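Local coordinates for phosphoenolpyruvate-protein phosphotransferase (PDB 3TRC) that probably transfers phosphate from phosphoenolpyruvate to a histidine of a partner protein, the chain here being its GAF domain, which carries a sodium ion, at residues K8-R11 with Q12-E16; A20-L23 with E24-L27; I47-D50 with V51-E54. All blocks are in the same frame, centred on the assembly; numbering follows the deposited sequence.

Contact 1 (K8-R11 with Q12-E16); sequences KILR and QITQE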
loop_
_atom_site.group_PDB
_atom_site.type_symbol
_atom_site.label_atom_id
_atom_site.label_comp_id
_atom_site.label_asym_id
_atom_site.label_seq_id
_atom_site.Cartn_x
_atom_site.Cartn_y
_atom_site.Cartn_z
ATOM N N LYS A 8 0.889 -4.201 10.074
ATOM C CA LYS A 8 1.952 -3.305 10.508
ATOM C C LYS A 8 3.225 -3.468 9.678
ATOM O O LYS A 8 3.983 -2.515 9.493
ATOM C CB LYS A 8 2.249 -3.515 11.989
ATOM C CG LYS A 8 1.075 -3.200 12.889
ATOM C CD LYS A 8 1.447 -3.418 14.335
ATOM C CE LYS A 8 0.286 -3.102 15.258
ATOM N NZ LYS A 8 0.482 -3.746 16.584
ATOM N N ILE A 9 3.462 -4.679 9.188
ATOM C CA ILE A 9 4.583 -4.915 8.290
ATOM C C ILE A 9 4.353 -4.142 7.004
ATOM O O ILE A 9 5.263 -3.504 6.481
ATOM C CB ILE A 9 4.739 -6.407 7.958
ATOM C CG1 ILE A 9 5.131 -7.177 9.216
ATOM C CG2 ILE A 9 5.772 -6.612 6.837
ATOM C CD1 ILE A 9 4.929 -8.667 9.111
ATOM N N LEU A 10 3.123 -4.206 6.507
ATOM C CA LEU A 10 2.736 -3.469 5.316
ATOM C C LEU A 10 2.997 -1.992 5.543
ATOM O O LEU A 10 3.509 -1.292 4.674
ATOM C CB LEU A 10 1.254 -3.681 5.016
ATOM C CG LEU A 10 0.880 -4.517 3.802
ATOM C CD1 LEU A 10 -0.589 -4.298 3.472
ATOM C CD2 LEU A 10 1.764 -4.155 2.608
ATOM N N ARG A 11 2.636 -1.520 6.730
ATOM C CA ARG A 11 2.826 -0.123 7.077
ATOM C C ARG A 11 4.296 0.271 6.941
ATOM O O ARG A 11 4.623 1.268 6.301
ATOM C CB ARG A 11 2.334 0.122 8.505
ATOM C CG ARG A 11 2.233 1.579 8.909
ATOM C CD ARG A 11 1.928 1.678 10.396
ATOM N NE ARG A 11 2.952 1.013 11.200
ATOM C CZ ARG A 11 2.754 0.542 12.427
ATOM N NH1 ARG A 11 1.563 0.655 12.997
ATOM N NH2 ARG A 11 3.745 -0.049 13.084
ATOM N N GLN A 12 5.179 -0.531 7.530
ATOM C CA GLN A 12 6.612 -0.249 7.520
ATOM C C GLN A 12 7.241 -0.377 6.130
ATOM O O GLN A 12 8.052 0.463 5.733
ATOM C CB GLN A 12 7.347 -1.150 8.522
ATOM C CG GLN A 12 8.873 -1.117 8.414
ATOM C CD GLN A 12 9.493 0.164 8.963
ATOM O OE1 GLN A 12 8.843 0.933 9.672
ATOM N NE2 GLN A 12 10.761 0.391 8.637
ATOM N N ILE A 13 6.871 -1.422 5.393
ATOM C CA ILE A 13 7.459 -1.642 4.074
ATOM C C ILE A 13 6.925 -0.671 3.021
ATOM O O ILE A 13 7.656 -0.271 2.120
ATOM C CB ILE A 13 7.282 -3.095 3.590
ATOM C CG1 ILE A 13 8.113 -3.339 2.334
ATOM C CG2 ILE A 13 5.816 -3.401 3.312
ATOM C CD1 ILE A 13 8.203 -4.798 1.948
ATOM N N THR A 14 5.653 -0.299 3.131
ATOM C CA THR A 14 5.062 0.665 2.206
ATOM C C THR A 14 5.837 1.968 2.368
ATOM O O THR A 14 6.167 2.643 1.392
ATOM C CB THR A 14 3.560 0.887 2.487
ATOM O OG1 THR A 14 2.870 -0.371 2.422
ATOM C CG2 THR A 14 2.950 1.834 1.461
ATOM N N GLN A 15 6.136 2.292 3.624
ATOM C CA GLN A 15 6.969 3.435 3.981
ATOM C C GLN A 15 8.343 3.353 3.327
ATOM O O GLN A 15 8.792 4.296 2.676
ATOM C CB GLN A 15 7.148 3.481 5.498
ATOM C CG GLN A 15 7.939 4.667 5.997
ATOM C CD GLN A 15 7.061 5.873 6.235
ATOM O OE1 GLN A 15 6.733 6.609 5.304
ATOM N NE2 GLN A 15 6.662 6.076 7.486
ATOM N N GLU A 16 9.011 2.222 3.512
ATOM C CA GLU A 16 10.358 2.039 2.986
ATOM C C GLU A 16 10.412 2.045 1.454
ATOM O O GLU A 16 11.346 2.587 0.868
ATOM C CB GLU A 16 10.992 0.761 3.550
ATOM C CG GLU A 16 11.459 0.874 4.999
ATOM C CD GLU A 16 12.176 -0.378 5.483
ATOM O OE1 GLU A 16 11.861 -1.481 4.989
ATOM O OE2 GLU A 16 13.061 -0.261 6.355
HETATM O O HOH W 1 6.143 1.032 10.785
#
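Two turns of helix 3-19 meet here, and the side chain of Thr14 folds back on the carbonyl of Leu10, one turn earlier. Thr14 OG1 lies 2.5 Å from Leu10 O, a very close approach, and Thr14 N reaches the same oxygen at 2.8 Å. The two donors come from opposite faces of the carbonyl plane, the hydroxyl standing 39° out of it, so the backbone bond is kept while the hydroxyl finds its acceptor on the same carbonyl, within its own helix. Chi1 of -57° makes this possible, for it turns OG1 back beside the threonine's own N and away from its carbonyl carbon. The pattern is the common one of a mid-helix threonine bonding the carbonyl at i-4, set within regular backbone bonds such as Ile13 N to Ile9 O at 2.8 Å.

In the conformer of Ile13 given, one of two, Leu10 CD2 lies 4.2 Å from Ile13 CG2, the two side chains crossing at a slant; that same methyl of Ile13 rests 3.2 Å from Ile9 O. Leu10 continues onto Phe147 of helix 142-164 and onto Leu10 of the second subunit, while Ile13 packs on Leu29 and Arg33 of helix 23-37. Thr14 itself touches His154 and, across the dimer, Ile153 of the second subunit.

On a more polar side, water 1 joins neighbouring side chains: it accepts from Arg11 NE at 3.2 Å and donates to Gln12 OE1 at 2.9 Å. The bend of Arg11 at chi3 (58°) brings its guanidinium over Lys8 CB, which sits 3.9 Å from the plane, toward the rim.

Contact 2 (A20-L23 with E24-L27); sequences APNL and EQAL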
loop_
_atom_site.group_PDB
_atom_site.type_symbol
_atom_site.label_atom_id
_atom_site.label_comp_id
_atom_site.label_asym_id
_atom_site.label_seq_id
_atom_site.Cartn_x
_atom_site.Cartn_y
_atom_site.Cartn_z
ATOM N N ALA A 20 12.446 4.747 -0.954
ATOM C CA ALA A 20 13.562 4.255 -1.752
ATOM C C ALA A 20 13.907 5.241 -2.862
ATOM O O ALA A 20 13.023 5.800 -3.505
ATOM C CB ALA A 20 13.234 2.889 -2.334
ATOM N N PRO A 21 15.207 5.451 -3.098
ATOM C CA PRO A 21 15.675 6.435 -4.081
ATOM C C PRO A 21 15.558 5.986 -5.543
ATOM O O PRO A 21 15.622 6.825 -6.442
ATOM C CB PRO A 21 17.141 6.642 -3.691
ATOM C CG PRO A 21 17.535 5.378 -3.009
ATOM C CD PRO A 21 16.312 4.842 -2.336
ATOM N N ASN A 22 15.396 4.687 -5.780
ATOM C CA ASN A 22 15.203 4.179 -7.135
ATOM C C ASN A 22 14.520 2.819 -7.112
ATOM O O ASN A 22 14.308 2.248 -6.041
ATOM C CB ASN A 22 16.531 4.101 -7.896
ATOM C CG ASN A 22 17.548 3.224 -7.199
ATOM O OD1 ASN A 22 17.339 2.022 -7.041
ATOM N ND2 ASN A 22 18.665 3.822 -6.784
ATOM N N LEU A 23 14.170 2.310 -8.293
ATOM C CA LEU A 23 13.442 1.053 -8.391
ATOM C C LEU A 23 14.260 -0.111 -7.854
ATOM O O LEU A 23 13.747 -0.934 -7.102
ATOM C CB LEU A 23 13.041 0.759 -9.835
ATOM C CG LEU A 23 12.279 -0.563 -10.015
ATOM C CD1 LEU A 23 10.948 -0.532 -9.273
ATOM C CD2 LEU A 23 12.066 -0.864 -11.481
ATOM N N GLU A 24 15.529 -0.182 -8.244
ATOM C CA GLU A 24 16.373 -1.297 -7.830
ATOM C C GLU A 24 16.417 -1.411 -6.310
ATOM O O GLU A 24 16.326 -2.507 -5.756
ATOM C CB GLU A 24 17.789 -1.149 -8.390
ATOM C CG GLU A 24 18.759 -2.199 -7.885
ATOM C CD GLU A 24 20.200 -1.884 -8.242
ATOM O OE1 GLU A 24 20.427 -1.165 -9.241
ATOM O OE2 GLU A 24 21.106 -2.349 -7.517
ATOM N N GLN A 25 16.549 -0.274 -5.636
ATOM C CA GLN A 25 16.584 -0.272 -4.184
ATOM C C GLN A 25 15.255 -0.734 -3.594
ATOM O O GLN A 25 15.235 -1.441 -2.586
ATOM C CB GLN A 25 16.966 1.109 -3.647
ATOM C CG GLN A 25 18.455 1.345 -3.596
ATOM C CD GLN A 25 19.150 0.398 -2.636
ATOM O OE1 GLN A 25 19.835 -0.533 -3.052
ATOM N NE2 GLN A 25 18.968 0.631 -1.343
ATOM N N ALA A 26 14.149 -0.342 -4.217
ATOM C CA ALA A 26 12.837 -0.754 -3.723
ATOM C C ALA A 26 12.673 -2.263 -3.828
ATOM O O ALA A 26 12.193 -2.910 -2.899
ATOM C CB ALA A 26 11.726 -0.046 -4.477
ATOM N N LEU A 27 13.080 -2.820 -4.962
ATOM C CA LEU A 27 12.947 -4.251 -5.189
ATOM C C LEU A 27 13.822 -5.029 -4.215
ATOM O O LEU A 27 13.399 -6.036 -3.652
ATOM C CB LEU A 27 13.331 -4.603 -6.630
ATOM C CG LEU A 27 12.537 -3.880 -7.722
ATOM C CD1 LEU A 27 12.939 -4.385 -9.105
ATOM C CD2 LEU A 27 11.049 -4.051 -7.495
#
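Leu23 and Leu27 meet one turn apart at the start of helix 23-37, Leu23 CD1 lying 3.9 Å from Leu27 CD2. The side chains slant across one another, and Leu27 CG also comes within 3.2 Å of Leu23 O, the carbonyl that accepts the backbone bond from Leu27 N at 2.9 Å. Leu23 has CG trans to its own nitrogen, whereas Leu27 carries its CG beside the nitrogen; these different first torsions bring the two branched ends together. Beyond the pair, Leu23 continues onto Glu158, Ile159 and Ala162 of helix 142-164, and Leu27 onto Leu45 and Ile47 of strand 42-49.

Gln25 marks the polar side of the turn. Its backbone N donates to Asn22 OD1 at 2.8 Å with an N-H...O angle of 161°, a capping bond to the residue just before the helix, the N-cap Asn22. Chi1 of 58° puts Asn22 CG between its own N and carbonyl carbon, from where OD1 reaches the first turn. The side-chain amides of Asn22 and Gln25 are turned 77° from each other, so they do not stack. Behind the cap, Ala20 CB packs against Ala26 CB at 3.9 Å, and Pro21 CD lies 4.0 Å from Gln25 CB.

The side-chain oxygen thus supplies an acceptor to an amide of the first turn, where no earlier helical carbonyl is available, while Leu23 and Leu27 set this end of the helix against helix 142-164 and strand 42-49 respectively.

Contact 3 (I47-D50 with V51-E54); sequences ICDD and VHGE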
loop_
_atom_site.group_PDB
_atom_site.type_symbol
_atom_site.label_atom_id
_atom_site.label_comp_id
_atom_site.label_asym_id
_atom_site.label_seq_id
_atom_site.Cartn_x
_atom_site.Cartn_y
_atom_site.Cartn_z
ATOM N N ILE A 47 11.106 -9.462 -13.577
ATOM C CA ILE A 47 10.443 -8.474 -14.415
ATOM C C ILE A 47 10.341 -9.001 -15.844
ATOM O O ILE A 47 11.265 -9.643 -16.346
ATOM C CB ILE A 47 11.175 -7.119 -14.368
ATOM C CG1 ILE A 47 11.100 -6.540 -12.950
ATOM C CG2 ILE A 47 10.558 -6.139 -15.352
ATOM C CD1 ILE A 47 11.554 -5.095 -12.857
ATOM N N CYS A 48 9.203 -8.747 -16.488
ATOM C CA CYS A 48 9.001 -9.188 -17.865
ATOM C C CYS A 48 9.918 -8.471 -18.844
ATOM O O CYS A 48 10.058 -7.245 -18.800
ATOM C CB CYS A 48 7.557 -8.951 -18.294
ATOM S SG CYS A 48 6.362 -9.909 -17.384
ATOM N N ASP A 49 10.530 -9.252 -19.729
ATOM C CA ASP A 49 11.297 -8.733 -20.860
ATOM C C ASP A 49 10.509 -9.134 -22.097
ATOM O O ASP A 49 10.725 -10.204 -22.661
ATOM C CB ASP A 49 12.697 -9.362 -20.880
ATOM C CG ASP A 49 13.584 -8.802 -21.981
ATOM O OD1 ASP A 49 13.088 -8.022 -22.822
ATOM O OD2 ASP A 49 14.783 -9.150 -22.006
ATOM N N ASP A 50 9.566 -8.285 -22.497
ATOM C CA ASP A 50 8.613 -8.652 -23.535
ATOM C C ASP A 50 9.255 -8.926 -24.892
ATOM O O ASP A 50 8.785 -9.784 -25.628
ATOM C CB ASP A 50 7.493 -7.611 -23.645
ATOM C CG ASP A 50 6.591 -7.595 -22.417
ATOM O OD1 ASP A 50 6.389 -8.664 -21.812
ATOM O OD2 ASP A 50 6.078 -6.517 -22.057
ATOM N N VAL A 51 10.335 -8.219 -25.218
ATOM C CA VAL A 51 11.007 -8.445 -26.499
ATOM C C VAL A 51 11.549 -9.874 -26.656
ATOM O O VAL A 51 11.457 -10.464 -27.738
ATOM C CB VAL A 51 12.139 -7.421 -26.751
ATOM C CG1 VAL A 51 13.168 -7.482 -25.647
ATOM C CG2 VAL A 51 12.799 -7.680 -28.101
ATOM N N HIS A 52 12.112 -10.426 -25.582
ATOM C CA HIS A 52 12.694 -11.764 -25.630
ATOM C C HIS A 52 11.751 -12.839 -25.085
ATOM O O HIS A 52 12.077 -14.026 -25.118
ATOM C CB HIS A 52 14.016 -11.801 -24.861
ATOM C CG HIS A 52 15.057 -10.876 -25.413
ATOM N ND1 HIS A 52 15.470 -9.738 -24.755
ATOM C CD2 HIS A 52 15.759 -10.918 -26.570
ATOM C CE1 HIS A 52 16.386 -9.120 -25.480
ATOM N NE2 HIS A 52 16.581 -9.817 -26.585
ATOM N N GLY A 53 10.596 -12.420 -24.579
ATOM C CA GLY A 53 9.613 -13.352 -24.056
ATOM C C GLY A 53 10.127 -14.141 -22.866
ATOM O O GLY A 53 9.926 -15.356 -22.768
ATOM N N GLU A 54 10.797 -13.441 -21.957
ATOM C CA GLU A 54 11.388 -14.057 -20.776
ATOM C C GLU A 54 11.176 -13.199 -19.543
ATOM O O GLU A 54 11.135 -11.973 -19.624
ATOM C CB GLU A 54 12.896 -14.240 -20.972
ATOM C CG GLU A 54 13.290 -15.169 -22.098
ATOM C CD GLU A 54 14.769 -15.083 -22.435
ATOM O OE1 GLU A 54 15.353 -13.978 -22.347
ATOM O OE2 GLU A 54 15.350 -16.126 -22.789
HETATM O O HOH W 2 11.487 -5.775 -23.495
#
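Asp49 closes the turn between strands 42-49 and 54-61, bonding through its backbone and its carboxylate. At the tight end it pairs with Glu54 across the hairpin: Asp49 N donates to Glu54 O at 2.8 Å, with the donor close to the line of the Glu54 carbonyl. The return bond from Glu54 N to Asp49 O is weak, at 3.3 Å. Asp49 O also receives a weak bond from Gly53 N, and Gly53 and Glu54 together opposite Asp49 form a G1 beta bulge, with the positive phi of Gly53 (63°).

Toward the looser, more exposed tip, His52 ND1 donates to Asp49 OD2 at 2.9 Å, with an N-H...O angle of 166°. The oxygen lies near the ring plane at its edge, but the histidine meets the carboxylate from above its plane, and the two planes stand 88° apart. Water 2 bridges the other oxygen, Asp49 OD1, to Val51 N.

Arg72 forms salt bridges with Asp49 OD2 and Glu54 OE1, and Lys74 pairs with Glu54 OE2. These cations probably offset the repulsion between the two acids, whose carboxylate oxygens Asp49 OD2 and Glu54 OE1 are 4.9 Å apart, and would be expected to favour their ionised forms.

Along the chain the three contacts come in series: contact 1 in helix 3-19, contact 2 at the entry to helix 23-37, contact 3 at the turn joining strands 42-49 and 54-61 of the antiparallel GAF sheet. Centres of contacts 1 and 2 are about 15 Å apart, those of 2 and 3 about 20 Å, and those of 1 and 3 about 30 Å, on opposite sides of the chain's centre. Contacts 2 and 3 touch where Leu27 CD1 meets Ile47 CD1 at 4.1 Å, joining helix to sheet. Helix 142-164 packs against residues of all three; contact 1 alone of the three meets the second subunit, and its nearest atoms lie about 15 Å from contact 3.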